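Local coordinates for protein beta-mannosidase (Trichoderma harzianum, PDB 4CVU) that hydrolyses terminal beta-D-mannose units of beta-mannosides, as a glycosylated fungal enzyme of glycoside hydrolase family 2, at residues Arg216-Ser221 / Glu225-Asn230; Ser257-Gly262 / Asn471-Asn476. One frame throughout, in Å; residues are numbered along the deposited sequence.

Contact 1: residues Arg216-Ser221 / Glu225-Asn230; sequences RIVQLS and ELYSLN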
loop_
_atom_site.group_PDB
_atom_site.type_symbol
_atom_site.label_atom_id
_atom_site.label_comp_id
_atom_site.label_asym_id
_atom_site.label_seq_id
_atom_site.Cartn_x
_atom_site.Cartn_y
_atom_site.Cartn_z
ATOM N N ARG A 216 -36.157 8.645 9.020
ATOM C CA ARG A 216 -37.283 8.569 8.106
ATOM C C ARG A 216 -38.251 9.718 8.252
ATOM O O ARG A 216 -38.149 10.496 9.165
ATOM C CB ARG A 216 -37.973 7.213 8.204
ATOM C CG ARG A 216 -38.990 7.024 9.287
ATOM C CD ARG A 216 -38.464 6.849 10.692
ATOM N NE ARG A 216 -37.482 5.798 10.861
ATOM C CZ ARG A 216 -36.719 5.695 11.932
ATOM N NH1 ARG A 216 -36.843 6.547 12.908
ATOM N NH2 ARG A 216 -35.785 4.786 12.005
ATOM N N ILE A 217 -39.166 9.818 7.298
ATOM C CA ILE A 217 -40.264 10.771 7.372
ATOM C C ILE A 217 -41.550 10.035 7.687
ATOM O O ILE A 217 -41.832 9.009 7.087
ATOM C CB ILE A 217 -40.473 11.547 6.076
ATOM C CG1 ILE A 217 -39.179 12.210 5.634
ATOM C CG2 ILE A 217 -41.476 12.645 6.298
ATOM C CD1 ILE A 217 -39.219 12.791 4.235
ATOM N N VAL A 218 -42.293 10.533 8.676
ATOM C CA VAL A 218 -43.537 9.896 9.097
ATOM C C VAL A 218 -44.705 10.858 8.856
ATOM O O VAL A 218 -44.698 11.967 9.390
ATOM C CB VAL A 218 -43.504 9.526 10.584
ATOM C CG1 VAL A 218 -44.752 8.737 10.977
ATOM C CG2 VAL A 218 -42.259 8.732 10.914
ATOM N N GLN A 219 -45.672 10.434 8.030
ATOM C CA GLN A 219 -46.933 11.158 7.841
ATOM C C GLN A 219 -48.096 10.475 8.577
ATOM O O GLN A 219 -48.461 9.336 8.283
ATOM C CB GLN A 219 -47.259 11.367 6.366
ATOM C CG GLN A 219 -46.774 12.721 5.885
ATOM C CD GLN A 219 -47.198 13.057 4.472
ATOM O OE1 GLN A 219 -47.486 12.178 3.659
ATOM N NE2 GLN A 219 -47.240 14.350 4.176
ATOM N N LEU A 220 -48.647 11.203 9.548
ATOM C CA LEU A 220 -49.713 10.699 10.429
ATOM C C LEU A 220 -51.035 11.396 10.141
ATOM O O LEU A 220 -51.097 12.623 10.164
ATOM C CB LEU A 220 -49.361 10.949 11.894
ATOM C CG LEU A 220 -48.026 10.402 12.358
ATOM C CD1 LEU A 220 -47.814 10.823 13.806
ATOM C CD2 LEU A 220 -47.956 8.891 12.201
ATOM N N SER A 221 -52.084 10.610 9.899
ATOM C CA SER A 221 -53.425 11.146 9.642
ATOM C C SER A 221 -54.275 11.212 10.921
ATOM O O SER A 221 -54.134 10.379 11.827
ATOM C CB SER A 221 -54.121 10.319 8.557
ATOM O OG SER A 221 -53.971 8.939 8.789
ATOM N N GLU A 225 -53.366 5.723 12.930
ATOM C CA GLU A 225 -52.302 5.000 13.604
ATOM C C GLU A 225 -51.312 5.989 14.216
ATOM O O GLU A 225 -51.075 7.053 13.671
ATOM C CB GLU A 225 -51.585 4.113 12.588
ATOM C CG GLU A 225 -51.363 2.681 13.028
ATOM C CD GLU A 225 -50.274 1.975 12.218
ATOM O OE1 GLU A 225 -49.794 2.533 11.202
ATOM O OE2 GLU A 225 -49.889 0.853 12.605
ATOM N N LEU A 226 -50.739 5.638 15.352
ATOM C CA LEU A 226 -49.640 6.407 15.918
ATOM C C LEU A 226 -48.289 5.834 15.391
ATOM O O LEU A 226 -48.260 4.769 14.786
ATOM C CB LEU A 226 -49.683 6.338 17.441
ATOM C CG LEU A 226 -51.022 6.734 18.082
ATOM C CD1 LEU A 226 -50.903 6.672 19.596
ATOM C CD2 LEU A 226 -51.448 8.119 17.633
ATOM N N TYR A 227 -47.204 6.558 15.632
ATOM C CA TYR A 227 -45.849 6.092 15.287
ATOM C C TYR A 227 -45.006 5.848 16.545
ATOM O O TYR A 227 -44.948 6.693 17.422
ATOM C CB TYR A 227 -45.141 7.105 14.390
ATOM C CG TYR A 227 -43.685 6.734 14.195
ATOM C CD1 TYR A 227 -43.324 5.708 13.336
ATOM C CD2 TYR A 227 -42.691 7.366 14.921
ATOM C CE1 TYR A 227 -41.992 5.332 13.180
ATOM C CE2 TYR A 227 -41.366 6.991 14.788
ATOM C CZ TYR A 227 -41.015 5.989 13.906
ATOM O OH TYR A 227 -39.677 5.640 13.776
ATOM N N SER A 228 -44.337 4.709 16.611
ATOM C CA SER A 228 -43.547 4.346 17.790
ATOM C C SER A 228 -42.135 4.949 17.726
ATOM O O SER A 228 -41.385 4.678 16.796
ATOM C CB SER A 228 -43.436 2.828 17.896
ATOM O OG SER A 228 -42.573 2.484 18.951
ATOM N N LEU A 229 -41.783 5.762 18.718
ATOM C CA LEU A 229 -40.438 6.338 18.808
ATOM C C LEU A 229 -39.447 5.436 19.530
ATOM O O LEU A 229 -38.323 5.243 19.063
ATOM C CB LEU A 229 -40.479 7.678 19.555
ATOM C CG LEU A 229 -41.020 8.853 18.753
ATOM C CD1 LEU A 229 -41.459 9.969 19.677
ATOM C CD2 LEU A 229 -39.996 9.346 17.737
ATOM N N ASN A 230 -39.866 4.909 20.672
ATOM C CA ASN A 230 -38.972 4.240 21.625
ATOM C C ASN A 230 -39.842 3.507 22.679
ATOM O O ASN A 230 -40.931 3.970 23.026
ATOM C CB ASN A 230 -38.077 5.277 22.320
ATOM C CG ASN A 230 -36.949 4.650 23.119
ATOM O OD1 ASN A 230 -36.586 3.504 22.890
ATOM N ND2 ASN A 230 -36.357 5.419 24.038
HETATM O O HOH W 1 -52.131 9.536 13.837
HETATM O O HOH W 2 -51.245 7.781 11.121
#
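Tyr227 faces the side chains of Val218, Leu220 and Arg216, alternate residues of one strand that all project toward it. Apolar contacts make up most of it. Val218 sets its CG2 methyl over the middle of the Tyr227 ring, 3.9 Å from the centroid and 7° off the ring normal, a nearly perpendicular CH-pi contact. Its other methyl, CG1, meets Tyr227 CB at 3.8 Å. Leu220 CD2 approaches the same Tyr227 CB at 4.0 Å from across. With CG of Tyr227 anti to the backbone N (chi1 172°), the ring lies alongside the opposite strand. A branched valine suits this place because one methyl can serve the ring and the other its CB.

The strands belong to different sheets. Strand 215-221 lies between strands 29-32 and 103-109 in the N-terminal galactose-binding-like beta-sandwich, whereas strand 227-237 is an edge strand of the sheet in the following immunoglobulin-like domain; the segments' N-to-C directions make an angle of 134°, an oblique, roughly antiparallel course. Leu220 also touches Ala28 and Leu261, one on either domain.

Tyr227 OH sits over a face of the Arg216 guanidinium, 3.1 Å from NH1, at an angle too poor for a hydrogen bond; the arginine's charge is paired with Asp110. Near the turn, two waters tie the backbones: one links Ser221 O with Glu225 O, and the other accepts from Ser221 N at 3.2 Å and donates to Glu225 O at 2.7 Å.

Contact 2: residues Ser257-Gly262 / Asn471-Asn476; sequences SLDFLG and NVRRLN. With MAN (alpha-D-mannopyranose), chain E; NAG (2-acetamido-2-deoxy-beta-D-glucopyranose), chain B.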
loop_
_atom_site.group_PDB
_atom_site.type_symbol
_atom_site.label_atom_id
_atom_site.label_comp_id
_atom_site.label_asym_id
_atom_site.label_seq_id
_atom_site.Cartn_x
_atom_site.Cartn_y
_atom_site.Cartn_z
ATOM N N SER A 257 -43.530 0.921 28.800
ATOM C CA SER A 257 -43.732 2.349 28.631
ATOM C C SER A 257 -43.349 2.729 27.192
ATOM O O SER A 257 -42.201 2.499 26.744
ATOM C CB SER A 257 -42.897 3.113 29.665
ATOM O OG SER A 257 -43.182 4.495 29.620
ATOM N N LEU A 258 -44.302 3.282 26.459
ATOM C CA LEU A 258 -44.124 3.524 25.017
ATOM C C LEU A 258 -44.132 5.009 24.652
ATOM O O LEU A 258 -45.103 5.707 24.966
ATOM C CB LEU A 258 -45.249 2.847 24.244
ATOM C CG LEU A 258 -45.127 1.349 23.945
ATOM C CD1 LEU A 258 -45.333 0.479 25.172
ATOM C CD2 LEU A 258 -46.162 0.989 22.869
ATOM N N ASP A 259 -43.075 5.471 23.970
ATOM C CA ASP A 259 -43.014 6.821 23.414
ATOM C C ASP A 259 -43.534 6.805 21.969
ATOM O O ASP A 259 -43.330 5.830 21.259
ATOM C CB ASP A 259 -41.579 7.365 23.455
ATOM C CG ASP A 259 -41.001 7.380 24.868
ATOM O OD1 ASP A 259 -41.763 7.677 25.798
ATOM O OD2 ASP A 259 -39.791 7.072 25.052
ATOM N N PHE A 260 -44.204 7.881 21.543
ATOM C CA PHE A 260 -44.868 7.909 20.227
ATOM C C PHE A 260 -45.093 9.329 19.673
ATOM O O PHE A 260 -44.922 10.318 20.376
ATOM C CB PHE A 260 -46.209 7.154 20.310
ATOM C CG PHE A 260 -47.177 7.729 21.335
ATOM C CD1 PHE A 260 -48.034 8.771 21.007
ATOM C CD2 PHE A 260 -47.198 7.248 22.638
ATOM C CE1 PHE A 260 -48.900 9.322 21.965
ATOM C CE2 PHE A 260 -48.049 7.793 23.592
ATOM C CZ PHE A 260 -48.902 8.831 23.264
ATOM N N LEU A 261 -45.425 9.403 18.390
ATOM C CA LEU A 261 -46.047 10.576 17.782
ATOM C C LEU A 261 -47.430 10.122 17.206
ATOM O O LEU A 261 -47.560 8.968 16.870
ATOM C CB LEU A 261 -45.153 11.108 16.652
ATOM C CG LEU A 261 -43.668 11.375 16.935
ATOM C CD1 LEU A 261 -42.859 11.433 15.645
ATOM C CD2 LEU A 261 -43.440 12.642 17.746
ATOM N N GLY A 262 -48.491 10.931 17.122
ATOM C CA GLY A 262 -48.742 12.170 17.835
ATOM C C GLY A 262 -49.873 12.042 18.884
ATOM O O GLY A 262 -49.600 12.056 20.090
ATOM N N ASN A 471 -31.458 6.628 25.758
ATOM C CA ASN A 471 -30.694 5.376 25.679
ATOM C C ASN A 471 -31.003 4.367 26.795
ATOM O O ASN A 471 -31.103 3.170 26.505
ATOM C CB ASN A 471 -29.226 5.677 25.582
ATOM C CG ASN A 471 -28.863 6.258 24.238
ATOM O OD1 ASN A 471 -28.894 5.565 23.220
ATOM N ND2 ASN A 471 -28.530 7.552 24.222
ATOM N N VAL A 472 -31.183 4.829 28.040
ATOM C CA VAL A 472 -31.620 3.937 29.143
ATOM C C VAL A 472 -32.962 3.268 28.811
ATOM O O VAL A 472 -33.116 2.042 28.980
ATOM C CB VAL A 472 -31.705 4.663 30.500
ATOM C CG1 VAL A 472 -32.556 3.872 31.486
ATOM C CG2 VAL A 472 -30.320 4.875 31.100
ATOM N N ARG A 473 -33.921 4.060 28.328
ATOM C CA ARG A 473 -35.235 3.522 27.902
ATOM C C ARG A 473 -35.116 2.570 26.714
ATOM O O ARG A 473 -35.731 1.489 26.719
ATOM C CB ARG A 473 -36.239 4.646 27.564
ATOM C CG ARG A 473 -36.730 5.433 28.765
ATOM C CD ARG A 473 -37.557 6.655 28.352
ATOM N NE ARG A 473 -38.891 6.325 27.815
ATOM C CZ ARG A 473 -39.899 5.844 28.548
ATOM N NH1 ARG A 473 -39.740 5.592 29.853
ATOM N NH2 ARG A 473 -41.077 5.599 27.982
ATOM N N ARG A 474 -34.325 2.976 25.717
ATOM C CA ARG A 474 -34.112 2.172 24.496
ATOM C C ARG A 474 -33.544 0.783 24.794
ATOM O O ARG A 474 -34.006 -0.202 24.233
ATOM C CB ARG A 474 -33.202 2.924 23.501
ATOM C CG ARG A 474 -32.892 2.175 22.197
ATOM C CD ARG A 474 -32.083 3.017 21.192
ATOM N NE ARG A 474 -30.759 3.348 21.694
ATOM C CZ ARG A 474 -29.681 2.561 21.582
ATOM N NH1 ARG A 474 -29.750 1.398 20.949
ATOM N NH2 ARG A 474 -28.529 2.945 22.101
ATOM N N LEU A 475 -32.559 0.737 25.687
ATOM C CA LEU A 475 -31.734 -0.466 25.896
ATOM C C LEU A 475 -32.218 -1.395 26.995
ATOM O O LEU A 475 -31.795 -2.548 27.043
ATOM C CB LEU A 475 -30.291 -0.055 26.180
ATOM C CG LEU A 475 -29.567 0.532 24.961
ATOM C CD1 LEU A 475 -28.201 1.091 25.357
ATOM C CD2 LEU A 475 -29.388 -0.518 23.886
ATOM N N ASN A 476 -33.145 -0.907 27.842
ATOM C CA ASN A 476 -33.507 -1.580 29.087
ATOM C C ASN A 476 -34.045 -3.004 28.938
ATOM O O ASN A 476 -33.891 -3.817 29.834
ATOM C CB ASN A 476 -34.548 -0.764 29.871
ATOM C CG ASN A 476 -34.623 -1.191 31.305
ATOM O OD1 ASN A 476 -33.679 -1.016 32.068
ATOM N ND2 ASN A 476 -35.724 -1.803 31.670
HETATM C C1 MAN E . -39.643 12.929 29.461
HETATM C C2 MAN E . -40.380 13.741 28.419
HETATM C C3 MAN E . -41.790 13.190 28.259
HETATM C C4 MAN E . -41.768 11.662 28.058
HETATM C C5 MAN E . -40.839 10.952 29.030
HETATM C C6 MAN E . -40.689 9.476 28.679
HETATM O O2 MAN E . -39.706 13.634 27.171
HETATM O O3 MAN E . -42.388 13.792 27.128
HETATM O O4 MAN E . -43.050 11.108 28.276
HETATM O O5 MAN E . -39.596 11.564 29.064
HETATM O O6 MAN E . -40.221 9.277 27.364
HETATM C C1 NAG B . -43.044 1.707 34.677
HETATM C C2 NAG B . -43.234 2.121 36.135
HETATM C C3 NAG B . -43.555 3.599 36.205
HETATM C C4 NAG B . -42.439 4.411 35.520
HETATM C C5 NAG B . -42.208 3.863 34.113
HETATM C C6 NAG B . -41.017 4.456 33.366
HETATM C C7 NAG B . -44.065 0.373 37.635
HETATM C C8 NAG B . -45.258 -0.395 38.129
HETATM N N2 NAG B . -44.292 1.303 36.719
HETATM O O3 NAG B . -43.659 3.952 37.562
HETATM O O4 NAG B . -42.814 5.771 35.424
HETATM O O5 NAG B . -41.992 2.476 34.146
HETATM O O6 NAG B . -41.076 3.980 32.031
HETATM O O7 NAG B . -42.953 0.122 38.093
#
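Where the immunoglobulin-like domain leans on the catalytic (beta/alpha)8 barrel of this family 2 enzyme, strand 252-261 meets helix 458-475, one of the barrel's outer helices, in the crossover between strands 442-446 and 481-485. Between these two segments the contact is carried by Arg473, which reaches from the helix to Ser257 and Asp259, two residues on the same side of the strand. Its chain runs extended until it bends at chi3 (72°), which turns the guanidinium so that its edge meets the strand.

There NE gives a hydrogen bond to Asp259 OD2 at 3.0 Å (164° at the hydrogen); OD2 accepts through its syn lone pair and lies near the guanidinium plane. NH2 makes an almost straight bond, 177°, to Ser257 OG at 2.9 Å, also in plane, and a weak one to Asp259 OD1 at 3.1 Å. The carboxylate is twisted against the guanidinium, consistent with one good bond and one poor one in this salt bridge. Ser257 OG and Asp259 OD1 have further partners in Thr300 and Thr298, which help to fix them.

Sugars of protein-linked glycans complete the surroundings. A mannose places C6 over the centre of one guanidinium face of Arg473, 3.6 Å above it, and its O6 donates to Asp259 OD1 at 2.7 Å. At the edge, an N-acetylglucosamine O6 accepts from Arg473 NH1 at 3.0 Å, and NH1 also bonds Asn528. Arginine suits the place because its flat cation can serve several acceptors at its rim while a sugar covers a face. A buried arginine-carboxylate salt bridge, here flanked by ordered glycan, is one of the links between the immunoglobulin-like sandwich and an outer helix of the barrel.

Both contacts reach the same immunoglobulin-like sheet, whose neighbouring strands 227-237 and 252-261 supply one segment to each, and a probable hydrogen bond from Tyr227 N to Leu261 O (2.7 Å) joins them directly. They look to different neighbours: contact 1 toward the preceding sandwich domain, contact 2 toward a helix of the barrel. Contact 1 is only partly buried, close in sequence, and made largely of methyls on an aromatic face and bridging waters. Contact 2 is buried and links residues more than 200 positions apart; its arginine and aspartate pair with each other, and glycan hydroxyls add hydrogen bonds. Asn230 of contact 1 lies against Asp259 and Arg474 of contact 2.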